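PDB 5V2D: dioxygenase from Pseudomonas brassicacearum, which probably uses a bound iron ion and dioxygen to cleave the central double bond of lignostilbene-type substrates oxidatively, as carotenoid-cleaving relatives do. Local coordinates for residues 228-240 against 248-260. Numbering follows the deposited sequence.
Sequences IWFQAPYAAMVHD and VVFPLIPLTVDVE. With FE (Fe (III) ion), chain E.
F230 meets F250 edge-to-face: the ring planes stand at 87°, and F230 CZ lies 3.8 Å above the plane of the F250 ring, over its centre. With chi1 at 62°, F230 holds CG between its backbone N and carbonyl carbon, which turns the ring edge onto that face. Replacing F250 by an alanine would remove the face that F230 CZ rests on, and is likely to open a gap there and leave the F230 ring freer to turn. The same apolar core continues at L252, whose CD2 lies 3.7 Å from A232 CB, while its other branch, CD1, lies against V238 CG2. Two backbone bonds, I253 N to M237 O (2.9 Å) and M237 N to L255 O, pair the chains beside the single bridge of A236 with T256. In the seven-bladed propeller of the carotenoid oxygenase family, the F230-F250 pair joins strand 224-231 to strand 247-252 of the next four-stranded sheet, while the loop after the first strand pairs with 253-257. That loop delivers H239, whose NE2 binds iron at 2.1 Å alongside H188, H304 and H495, while E156 accepts from its ND1. M237 SD packs on the CD1 atoms of I253 and L255. The side of Y234, T256 and V257 is more hydrated, with Y234 CD2 4.0 Å from T256 CG2. V257 N reaches A235 O only weakly (3.3 Å, 147° at the hydrogen), one water joins A235 O to V257 O, and a second, 2.6 Å from Y234 OH, donates to L252 O.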
loop_
_atom_site.group_PDB
_atom_site.type_symbol
_atom_site.label_atom_id
_atom_site.label_comp_id
_atom_site.label_asym_id
_atom_site.label_seq_id
_atom_site.Cartn_x
_atom_site.Cartn_y
_atom_site.Cartn_z
ATOM N N ILE A 228 22.656 -4.872 0.145
ATOM C CA ILE A 228 22.933 -6.196 -0.382
ATOM C C ILE A 228 22.337 -6.233 -1.765
ATOM O O ILE A 228 21.083 -6.235 -1.916
ATOM C CB ILE A 228 22.283 -7.323 0.461
ATOM C CG1 ILE A 228 22.546 -7.179 1.953
ATOM C CG2 ILE A 228 22.702 -8.704 -0.068
ATOM C CD1 ILE A 228 21.840 -8.236 2.783
ATOM N N TRP A 229 23.205 -6.238 -2.777
ATOM C CA TRP A 229 22.776 -6.338 -4.179
ATOM C C TRP A 229 22.855 -7.786 -4.606
ATOM O O TRP A 229 23.852 -8.433 -4.346
ATOM C CB TRP A 229 23.714 -5.542 -5.089
ATOM C CG TRP A 229 23.576 -4.058 -4.881
ATOM C CD1 TRP A 229 24.065 -3.334 -3.835
ATOM C CD2 TRP A 229 22.910 -3.120 -5.752
ATOM N NE1 TRP A 229 23.738 -2.021 -3.979
ATOM C CE2 TRP A 229 23.073 -1.841 -5.175
ATOM C CE3 TRP A 229 22.241 -3.240 -6.965
ATOM C CZ2 TRP A 229 22.533 -0.687 -5.731
ATOM C CZ3 TRP A 229 21.731 -2.090 -7.544
ATOM C CH2 TRP A 229 21.873 -0.818 -6.926
ATOM N N PHE A 230 21.827 -8.297 -5.264
ATOM C CA PHE A 230 21.883 -9.640 -5.815
ATOM C C PHE A 230 20.939 -9.713 -6.992
ATOM O O PHE A 230 20.417 -8.668 -7.407
ATOM C CB PHE A 230 21.563 -10.668 -4.731
ATOM C CG PHE A 230 20.172 -10.569 -4.103
ATOM C CD1 PHE A 230 19.205 -11.505 -4.419
ATOM C CD2 PHE A 230 19.896 -9.605 -3.131
ATOM C CE1 PHE A 230 17.941 -11.490 -3.799
ATOM C CE2 PHE A 230 18.634 -9.522 -2.552
ATOM C CZ PHE A 230 17.652 -10.493 -2.881
ATOM N N GLN A 231 20.744 -10.899 -7.570
ATOM C CA GLN A 231 19.908 -11.014 -8.728
ATOM C C GLN A 231 18.897 -12.117 -8.584
ATOM O O GLN A 231 19.176 -13.219 -8.078
ATOM C CB GLN A 231 20.766 -11.274 -9.960
ATOM C CG GLN A 231 21.713 -10.119 -10.249
ATOM C CD GLN A 231 21.991 -10.024 -11.689
ATOM O OE1 GLN A 231 21.910 -11.016 -12.425
ATOM N NE2 GLN A 231 22.301 -8.840 -12.132
ATOM N N ALA A 232 17.695 -11.839 -9.047
ATOM C CA ALA A 232 16.664 -12.841 -9.157
ATOM C C ALA A 232 16.873 -13.594 -10.466
ATOM O O ALA A 232 17.554 -13.089 -11.366
ATOM C CB ALA A 232 15.306 -12.161 -9.200
ATOM N N PRO A 233 16.211 -14.750 -10.615
ATOM C CA PRO A 233 16.318 -15.512 -11.863
ATOM C C PRO A 233 15.520 -14.879 -12.991
ATOM O O PRO A 233 15.721 -15.251 -14.120
ATOM C CB PRO A 233 15.799 -16.903 -11.484
ATOM C CG PRO A 233 14.885 -16.663 -10.305
ATOM C CD PRO A 233 15.534 -15.529 -9.546
ATOM N N TYR A 234 14.665 -13.896 -12.722
ATOM C CA TYR A 234 13.953 -13.173 -13.748
ATOM C C TYR A 234 13.407 -11.898 -13.051
ATOM O O TYR A 234 13.385 -11.839 -11.820
ATOM C CB TYR A 234 12.802 -14.007 -14.317
ATOM C CG TYR A 234 11.928 -14.673 -13.258
ATOM C CD1 TYR A 234 12.135 -16.007 -12.905
ATOM C CD2 TYR A 234 10.898 -14.010 -12.657
ATOM C CE1 TYR A 234 11.371 -16.635 -11.928
ATOM C CE2 TYR A 234 10.100 -14.639 -11.670
ATOM C CZ TYR A 234 10.316 -15.954 -11.309
ATOM O OH TYR A 234 9.533 -16.581 -10.333
ATOM N N ALA A 235 13.000 -10.913 -13.821
ATOM C CA ALA A 235 12.413 -9.675 -13.296
ATOM C C ALA A 235 10.949 -9.894 -12.979
ATOM O O ALA A 235 10.133 -10.206 -13.853
ATOM C CB ALA A 235 12.578 -8.513 -14.270
ATOM N N ALA A 236 10.597 -9.679 -11.702
ATOM C CA ALA A 236 9.247 -9.833 -11.261
ATOM C C ALA A 236 8.871 -8.789 -10.242
ATOM O O ALA A 236 9.757 -8.245 -9.531
ATOM C CB ALA A 236 9.065 -11.216 -10.649
ATOM N N MET A 237 7.560 -8.619 -10.068
ATOM C CA MET A 237 7.066 -7.625 -9.063
ATOM C C MET A 237 7.455 -8.089 -7.660
ATOM O O MET A 237 7.150 -9.225 -7.256
ATOM C CB MET A 237 5.567 -7.473 -9.121
ATOM C CG MET A 237 5.042 -6.403 -8.132
ATOM S SD MET A 237 3.228 -6.261 -8.102
ATOM C CE MET A 237 3.097 -5.255 -9.535
ATOM N N VAL A 238 8.098 -7.205 -6.910
ATOM C CA VAL A 238 8.282 -7.395 -5.469
ATOM C C VAL A 238 7.631 -6.184 -4.810
ATOM O O VAL A 238 8.279 -5.080 -4.639
ATOM C CB VAL A 238 9.738 -7.512 -5.062
ATOM C CG1 VAL A 238 9.836 -7.900 -3.588
ATOM C CG2 VAL A 238 10.436 -8.598 -5.865
ATOM N N HIS A 239 6.359 -6.370 -4.444
ATOM C CA HIS A 239 5.583 -5.216 -3.959
ATOM C C HIS A 239 5.930 -4.887 -2.500
ATOM O O HIS A 239 6.167 -3.730 -2.133
ATOM C CB HIS A 239 4.072 -5.404 -4.207
ATOM C CG HIS A 239 3.248 -4.239 -3.725
ATOM N ND1 HIS A 239 3.388 -2.970 -4.253
ATOM C CD2 HIS A 239 2.397 -4.131 -2.672
ATOM C CE1 HIS A 239 2.570 -2.147 -3.620
ATOM N NE2 HIS A 239 1.982 -2.824 -2.646
ATOM N N ASP A 240 5.843 -5.916 -1.646
ATOM C CA ASP A 240 6.051 -5.782 -0.212
ATOM C C ASP A 240 7.182 -6.724 0.145
ATOM O O ASP A 240 7.631 -7.498 -0.679
ATOM C CB ASP A 240 4.725 -6.103 0.499
ATOM C CG ASP A 240 4.616 -5.520 1.922
ATOM O OD1 ASP A 240 5.664 -5.125 2.517
ATOM O OD2 ASP A 240 3.461 -5.526 2.470
ATOM N N VAL A 248 15.760 -10.932 5.918
ATOM C CA VAL A 248 14.899 -10.193 5.008
ATOM C C VAL A 248 14.357 -11.225 4.014
ATOM O O VAL A 248 15.078 -12.103 3.602
ATOM C CB VAL A 248 15.753 -9.143 4.318
ATOM C CG1 VAL A 248 15.006 -8.467 3.207
ATOM C CG2 VAL A 248 16.153 -8.104 5.340
ATOM N N VAL A 249 13.084 -11.110 3.625
ATOM C CA VAL A 249 12.442 -11.988 2.667
ATOM C C VAL A 249 11.805 -11.142 1.561
ATOM O O VAL A 249 11.030 -10.209 1.855
ATOM C CB VAL A 249 11.345 -12.824 3.329
ATOM C CG1 VAL A 249 10.695 -13.762 2.314
ATOM C CG2 VAL A 249 11.937 -13.603 4.495
ATOM N N PHE A 250 12.140 -11.460 0.314
ATOM C CA PHE A 250 11.584 -10.799 -0.886
ATOM C C PHE A 250 10.592 -11.789 -1.545
ATOM O O PHE A 250 10.999 -12.801 -2.089
ATOM C CB PHE A 250 12.661 -10.570 -1.895
ATOM C CG PHE A 250 13.674 -9.540 -1.508
ATOM C CD1 PHE A 250 14.592 -9.791 -0.500
ATOM C CD2 PHE A 250 13.861 -8.413 -2.324
ATOM C CE1 PHE A 250 15.560 -8.844 -0.140
ATOM C CE2 PHE A 250 14.868 -7.435 -2.026
ATOM C CZ PHE A 250 15.716 -7.668 -0.922
ATOM N N PRO A 251 9.313 -11.476 -1.538
ATOM C CA PRO A 251 8.333 -12.326 -2.249
ATOM C C PRO A 251 8.233 -11.857 -3.698
ATOM O O PRO A 251 7.747 -10.759 -3.997
ATOM C CB PRO A 251 7.016 -12.113 -1.467
ATOM C CG PRO A 251 7.402 -11.191 -0.325
ATOM C CD PRO A 251 8.649 -10.487 -0.689
ATOM N N LEU A 252 8.648 -12.684 -4.637
ATOM C CA LEU A 252 8.500 -12.393 -6.056
ATOM C C LEU A 252 7.163 -12.928 -6.535
ATOM O O LEU A 252 6.942 -14.143 -6.598
ATOM C CB LEU A 252 9.615 -13.062 -6.905
ATOM C CG LEU A 252 10.868 -12.212 -6.978
ATOM C CD1 LEU A 252 11.493 -12.175 -5.605
ATOM C CD2 LEU A 252 11.831 -12.757 -7.976
ATOM N N ILE A 253 6.279 -12.013 -6.845
ATOM C CA ILE A 253 4.953 -12.302 -7.364
ATOM C C ILE A 253 5.113 -12.739 -8.847
ATOM O O ILE A 253 5.968 -12.168 -9.553
ATOM C CB ILE A 253 4.110 -11.032 -7.271
ATOM C CG1 ILE A 253 3.916 -10.638 -5.792
ATOM C CG2 ILE A 253 2.747 -11.206 -7.933
ATOM C CD1 ILE A 253 3.452 -9.184 -5.605
ATOM N N PRO A 254 4.333 -13.742 -9.310
ATOM C CA PRO A 254 4.489 -14.194 -10.700
ATOM C C PRO A 254 3.957 -13.233 -11.779
ATOM O O PRO A 254 3.263 -13.668 -12.717
ATOM C CB PRO A 254 3.666 -15.522 -10.775
ATOM C CG PRO A 254 3.278 -15.846 -9.420
ATOM C CD PRO A 254 3.458 -14.626 -8.529
ATOM N N LEU A 255 4.309 -11.969 -11.666
ATOM C CA LEU A 255 4.027 -10.932 -12.621
ATOM C C LEU A 255 5.388 -10.548 -13.198
ATOM O O LEU A 255 6.207 -9.926 -12.459
ATOM C CB LEU A 255 3.456 -9.712 -11.909
ATOM C CG LEU A 255 2.007 -9.784 -11.542
ATOM C CD1 LEU A 255 1.608 -8.632 -10.648
ATOM C CD2 LEU A 255 1.103 -9.815 -12.783
ATOM N N THR A 256 5.643 -10.856 -14.480
ATOM C CA THR A 256 6.972 -10.647 -15.081
ATOM C C THR A 256 7.020 -9.508 -16.043
ATOM O O THR A 256 6.001 -9.104 -16.598
ATOM C CB THR A 256 7.494 -11.927 -15.807
ATOM O OG1 THR A 256 6.527 -12.387 -16.757
ATOM C CG2 THR A 256 7.669 -13.007 -14.799
ATOM N N VAL A 257 8.219 -8.999 -16.266
ATOM C CA VAL A 257 8.389 -7.815 -17.086
ATOM C C VAL A 257 9.001 -8.201 -18.422
ATOM O O VAL A 257 9.902 -8.987 -18.464
ATOM C CB VAL A 257 9.341 -6.858 -16.414
ATOM C CG1 VAL A 257 9.480 -5.554 -17.186
ATOM C CG2 VAL A 257 8.856 -6.551 -15.026
ATOM N N ASP A 258 8.535 -7.591 -19.508
ATOM C CA ASP A 258 9.153 -7.702 -20.842
ATOM C C ASP A 258 9.252 -6.314 -21.508
ATOM O O ASP A 258 8.240 -5.718 -21.910
ATOM C CB ASP A 258 8.320 -8.650 -21.706
ATOM C CG ASP A 258 9.017 -8.983 -23.055
ATOM O OD1 ASP A 258 9.405 -10.107 -23.244
ATOM O OD2 ASP A 258 9.205 -8.129 -23.927
ATOM N N VAL A 259 10.455 -5.814 -21.636
ATOM C CA VAL A 259 10.663 -4.465 -22.188
ATOM C C VAL A 259 10.205 -4.335 -23.660
ATOM O O VAL A 259 9.682 -3.266 -24.079
ATOM C CB VAL A 259 12.118 -4.014 -22.100
ATOM C CG1 VAL A 259 12.228 -2.525 -22.559
ATOM C CG2 VAL A 259 12.617 -4.173 -20.690
ATOM N N GLU A 260 10.343 -5.414 -24.424
ATOM C CA GLU A 260 9.880 -5.387 -25.822
ATOM C C GLU A 260 8.399 -5.222 -25.886
ATOM O O GLU A 260 7.909 -4.417 -26.671
ATOM C CB GLU A 260 10.377 -6.653 -26.624
ATOM C CG GLU A 260 11.894 -6.635 -26.907
ATOM C CD GLU A 260 12.362 -5.341 -27.632
ATOM O OE1 GLU A 260 11.761 -4.977 -28.707
ATOM O OE2 GLU A 260 13.312 -4.661 -27.137
HETATM FE FE FE E . 0.929 -2.002 -1.063
HETATM O O HOH W 1 7.389 -15.630 -9.126
HETATM O O HOH W 2 10.736 -11.088 -16.219
HETATM O O HOH W 3 6.028 -8.734 -3.193
HETATM O O HOH W 4 -0.520 -1.507 -2.447
#